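Local coordinates for CBS domain protein/ACT domain protein (Thermotoga maritima, PDB 1VR9), which is of unknown function but combines a pair of CBS domains with an ACT domain, an architecture consistent with a regulatory, small-molecule-sensing role, at residues 36-47 / 57-65. Numbering follows the deposited sequence.
Sequences LHRMRQYQTNEC and RGVVNKEDL
Cys47 and Val60 form an antiparallel, hydrogen-bonded pair at one end of a beta hairpin, and the helix that precedes the hairpin packs beside them. Cys47 N donates to Val60 O at 3.0 Å, and Val60 N donates to Cys47 O at 2.8 Å. Glu46 and Asn61 follow as a non-hydrogen-bonded pair. Beyond them Lys62 N donates to Asn45 O at 3.0 Å. That bond is nearly straight at the hydrogen (172°). It carries the pairing into the start of the 3-10 turn 62-65.

Selenomethionine Met39 reaches across from the helix. SE lies 3.5 Å from Lys62 CB. The bend at chi3 (116°) then turns CE toward Val60 O. Met39 has two conformers, so the contacts of SE and CE hold for one of them and are less certain. Next to it, Leu36 CD2 meets Leu65 CD1 at 4.1 Å, the two side chains lying alongside each other and pointing opposite ways. Helix 32-41 followed by the hairpin 46-50/56-61 is the helix-strand-strand part of a CBS domain. A Schellman motif with Gln43 at positive phi ends the helix and turns the chain toward the strand. Cys47 and Val60 share the sheet face turned to this helix, where Val60 and Leu65 also touch Cys35.

Glu46 and Val59 meet on the other face. Glu46 has CG anti to the backbone N (chi1 176°) and an extended chain, which lays OE2 3.5 Å from Val59 CG1. Its OE1 accepts from Tyr105 N, in a strand of the second CBS domain. At the solvent side Lys62 runs fully extended, and a water bridges its NZ to Thr44 O.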
loop_
_atom_site.group_PDB
_atom_site.type_symbol
_atom_site.label_atom_id
_atom_site.label_comp_id
_atom_site.label_asym_id
_atom_site.label_seq_id
_atom_site.Cartn_x
_atom_site.Cartn_y
_atom_site.Cartn_z
ATOM N N LEU A 36 0.594 -7.692 11.901
ATOM C CA LEU A 36 -0.469 -7.179 12.751
ATOM C C LEU A 36 0.009 -5.952 13.536
ATOM O O LEU A 36 -0.720 -4.971 13.681
ATOM C CB LEU A 36 -0.986 -8.275 13.688
ATOM C CG LEU A 36 -1.825 -9.372 13.014
ATOM C CD1 LEU A 36 -2.131 -10.457 14.050
ATOM C CD2 LEU A 36 -3.090 -8.808 12.412
ATOM N N HIS A 37 1.236 -6.012 14.035
ATOM C CA HIS A 37 1.776 -4.907 14.807
ATOM C C HIS A 37 1.878 -3.636 13.940
ATOM O O HIS A 37 1.469 -2.550 14.355
ATOM C CB HIS A 37 3.116 -5.290 15.415
ATOM C CG HIS A 37 3.838 -4.137 16.052
ATOM N ND1 HIS A 37 3.444 -3.582 17.250
ATOM C CD2 HIS A 37 4.906 -3.416 15.639
ATOM C CE1 HIS A 37 4.242 -2.569 17.549
ATOM N NE2 HIS A 37 5.150 -2.463 16.596
ATOM N N ARG A 38 2.428 -3.761 12.747
ATOM C CA ARG A 38 2.542 -2.602 11.839
ATOM C C ARG A 38 1.185 -1.963 11.580
ATOM O O ARG A 38 1.055 -0.735 11.626
ATOM C CB ARG A 38 3.179 -2.985 10.496
ATOM C CG ARG A 38 4.608 -3.148 10.565
ATOM C CD ARG A 38 5.356 -1.804 10.550
ATOM N NE ARG A 38 6.461 -1.860 11.491
ATOM C CZ ARG A 38 6.636 -1.082 12.560
ATOM N NH1 ARG A 38 5.795 -0.089 12.919
ATOM N NH2 ARG A 38 7.707 -1.312 13.292
HETATM N N MSE A 39 0.169 -2.789 11.335
HETATM C CA MSE A 39 -1.182 -2.280 11.059
HETATM C C MSE A 39 -1.706 -1.580 12.306
HETATM O O MSE A 39 -2.339 -0.546 12.187
HETATM C CB MSE A 39 -2.175 -3.357 10.630
HETATM C CG MSE A 39 -1.663 -4.488 9.851
HETATM SE SE MSE A 39 -3.072 -5.729 9.267
HETATM C CE MSE A 39 -2.829 -5.403 7.431
ATOM N N ARG A 40 -1.450 -2.120 13.503
ATOM C CA ARG A 40 -1.865 -1.419 14.737
ATOM C C ARG A 40 -1.178 -0.056 14.879
ATOM O O ARG A 40 -1.790 0.908 15.367
ATOM C CB ARG A 40 -1.557 -2.221 16.000
ATOM C CG ARG A 40 -2.525 -3.349 16.326
ATOM C CD ARG A 40 -2.321 -3.812 17.778
ATOM N NE ARG A 40 -0.964 -4.282 18.051
ATOM C CZ ARG A 40 -0.497 -5.487 17.717
ATOM N NH1 ARG A 40 -1.266 -6.377 17.099
ATOM N NH2 ARG A 40 0.751 -5.804 18.016
ATOM N N GLN A 41 0.072 0.044 14.450
ATOM C CA GLN A 41 0.822 1.308 14.632
ATOM C C GLN A 41 0.233 2.391 13.736
ATOM O O GLN A 41 0.276 3.570 14.067
ATOM C CB GLN A 41 2.338 1.100 14.343
ATOM C CG GLN A 41 2.996 0.158 15.337
ATOM C CD GLN A 41 2.971 0.683 16.778
ATOM O OE1 GLN A 41 3.663 1.630 17.102
ATOM N NE2 GLN A 41 2.174 0.055 17.645
ATOM N N TYR A 42 -0.335 1.976 12.600
ATOM C CA TYR A 42 -0.964 2.891 11.657
ATOM C C TYR A 42 -2.483 2.897 11.778
ATOM O O TYR A 42 -3.159 3.565 10.988
ATOM C CB TYR A 42 -0.531 2.566 10.223
ATOM C CG TYR A 42 0.844 3.082 9.922
ATOM C CD1 TYR A 42 1.012 4.386 9.480
ATOM C CD2 TYR A 42 1.973 2.302 10.133
ATOM C CE1 TYR A 42 2.257 4.899 9.240
ATOM C CE2 TYR A 42 3.257 2.811 9.888
ATOM C CZ TYR A 42 3.375 4.116 9.416
ATOM O OH TYR A 42 4.599 4.674 9.140
ATOM N N GLN A 43 -3.004 2.184 12.779
ATOM C CA GLN A 43 -4.427 2.125 13.082
ATOM C C GLN A 43 -5.219 1.819 11.819
ATOM O O GLN A 43 -6.172 2.543 11.462
ATOM C CB GLN A 43 -4.895 3.434 13.719
ATOM C CG GLN A 43 -4.072 3.833 14.947
ATOM C CD GLN A 43 -4.659 4.975 15.724
ATOM O OE1 GLN A 43 -4.061 6.051 15.805
ATOM N NE2 GLN A 43 -5.836 4.758 16.317
ATOM N N THR A 44 -4.823 0.737 11.146
ATOM C CA THR A 44 -5.325 0.420 9.834
ATOM C C THR A 44 -5.466 -1.118 9.628
ATOM O O THR A 44 -5.174 -1.889 10.540
ATOM C CB THR A 44 -4.432 1.074 8.783
ATOM O OG1 THR A 44 -5.048 0.992 7.486
ATOM C CG2 THR A 44 -3.043 0.392 8.750
ATOM N N ASN A 45 -5.986 -1.529 8.472
ATOM C CA ASN A 45 -6.242 -2.939 8.165
ATOM C C ASN A 45 -5.590 -3.369 6.828
ATOM O O ASN A 45 -6.036 -4.339 6.200
ATOM C CB ASN A 45 -7.730 -3.237 8.114
ATOM C CG ASN A 45 -8.466 -2.365 7.123
ATOM O OD1 ASN A 45 -7.865 -1.525 6.447
ATOM N ND2 ASN A 45 -9.786 -2.550 7.044
ATOM N N GLU A 46 -4.577 -2.619 6.418
ATOM C CA GLU A 46 -3.780 -2.913 5.211
ATOM C C GLU A 46 -2.292 -2.784 5.552
ATOM O O GLU A 46 -1.902 -1.912 6.335
ATOM C CB GLU A 46 -4.099 -1.890 4.117
ATOM C CG GLU A 46 -3.248 -2.063 2.849
ATOM C CD GLU A 46 -3.292 -0.873 1.903
ATOM O OE1 GLU A 46 -3.972 0.088 2.227
ATOM O OE2 GLU A 46 -2.681 -0.937 0.818
ATOM N N CYS A 47 -1.452 -3.633 4.934
ATOM C CA CYS A 47 -0.011 -3.527 5.022
ATOM C C CYS A 47 0.513 -3.717 3.609
ATOM O O CYS A 47 0.090 -4.660 2.935
ATOM C CB CYS A 47 0.541 -4.626 5.922
ATOM S SG CYS A 47 2.176 -4.268 6.530
ATOM N N ARG A 57 5.237 -6.204 -3.975
ATOM C CA ARG A 57 4.641 -7.547 -4.076
ATOM C C ARG A 57 3.127 -7.582 -4.023
ATOM O O ARG A 57 2.497 -8.382 -4.736
ATOM C CB ARG A 57 5.186 -8.471 -2.975
ATOM C CG ARG A 57 6.612 -8.997 -3.195
ATOM C CD ARG A 57 6.702 -10.261 -4.048
ATOM N NE ARG A 57 5.552 -11.151 -3.884
ATOM C CZ ARG A 57 4.874 -11.718 -4.884
ATOM N NH1 ARG A 57 5.236 -11.525 -6.152
ATOM N NH2 ARG A 57 3.835 -12.507 -4.615
ATOM N N GLY A 58 2.544 -6.724 -3.189
ATOM C CA GLY A 58 1.086 -6.665 -3.023
ATOM C C GLY A 58 0.796 -6.098 -1.653
ATOM O O GLY A 58 1.621 -5.396 -1.049
ATOM N N VAL A 59 -0.392 -6.389 -1.161
ATOM C CA VAL A 59 -0.817 -5.885 0.121
ATOM C C VAL A 59 -1.351 -7.065 0.929
ATOM O O VAL A 59 -1.801 -8.058 0.350
ATOM C CB VAL A 59 -1.899 -4.779 -0.041
ATOM C CG1 VAL A 59 -1.449 -3.701 -1.028
ATOM C CG2 VAL A 59 -3.184 -5.361 -0.489
ATOM N N VAL A 60 -1.271 -6.963 2.245
ATOM C CA VAL A 60 -1.923 -7.906 3.155
ATOM C C VAL A 60 -3.108 -7.204 3.804
ATOM O O VAL A 60 -2.971 -6.098 4.314
ATOM C CB VAL A 60 -0.968 -8.416 4.247
ATOM C CG1 VAL A 60 -1.688 -9.282 5.252
ATOM C CG2 VAL A 60 0.140 -9.201 3.604
ATOM N N ASN A 61 -4.270 -7.844 3.726
ATOM C CA ASN A 61 -5.502 -7.358 4.385
ATOM C C ASN A 61 -5.635 -8.041 5.757
ATOM O O ASN A 61 -5.509 -9.257 5.850
ATOM C CB ASN A 61 -6.722 -7.693 3.514
ATOM C CG ASN A 61 -6.638 -7.074 2.123
ATOM O OD1 ASN A 61 -6.817 -5.865 1.953
ATOM N ND2 ASN A 61 -6.368 -7.900 1.131
ATOM N N LYS A 62 -5.895 -7.262 6.811
ATOM C CA LYS A 62 -5.998 -7.766 8.201
ATOM C C LYS A 62 -6.918 -8.968 8.375
ATOM O O LYS A 62 -6.609 -9.884 9.129
ATOM C CB LYS A 62 -6.456 -6.631 9.147
ATOM C CG LYS A 62 -6.548 -7.011 10.623
ATOM C CD LYS A 62 -6.668 -5.755 11.489
ATOM C CE LYS A 62 -6.849 -6.070 12.964
ATOM N NZ LYS A 62 -7.146 -4.843 13.749
ATOM N N GLU A 63 -8.060 -8.947 7.680
ATOM C CA GLU A 63 -9.071 -10.003 7.793
ATOM C C GLU A 63 -8.507 -11.366 7.396
ATOM O O GLU A 63 -8.915 -12.396 7.943
ATOM C CB GLU A 63 -10.297 -9.678 6.919
ATOM C CG GLU A 63 -9.975 -9.681 5.417
ATOM C CD GLU A 63 -11.171 -9.410 4.508
ATOM O OE1 GLU A 63 -12.338 -9.389 4.976
ATOM O OE2 GLU A 63 -10.923 -9.222 3.291
ATOM N N ASP A 64 -7.562 -11.355 6.458
ATOM C CA ASP A 64 -6.906 -12.573 5.987
ATOM C C ASP A 64 -5.938 -13.218 7.008
ATOM O O ASP A 64 -5.496 -14.354 6.812
ATOM C CB ASP A 64 -6.182 -12.291 4.661
ATOM C CG ASP A 64 -7.147 -12.023 3.507
ATOM O OD1 ASP A 64 -8.346 -12.382 3.624
ATOM O OD2 ASP A 64 -6.710 -11.467 2.478
ATOM N N LEU A 65 -5.615 -12.520 8.097
ATOM C CA LEU A 65 -4.717 -13.063 9.111
ATOM C C LEU A 65 -5.413 -13.577 10.376
ATOM O O LEU A 65 -4.741 -14.046 11.294
ATOM C CB LEU A 65 -3.659 -12.014 9.484
ATOM C CG LEU A 65 -2.927 -11.357 8.298
ATOM C CD1 LEU A 65 -1.975 -10.268 8.792
ATOM C CD2 LEU A 65 -2.196 -12.395 7.451
HETATM O O HOH W 1 -5.058 -2.666 13.028
#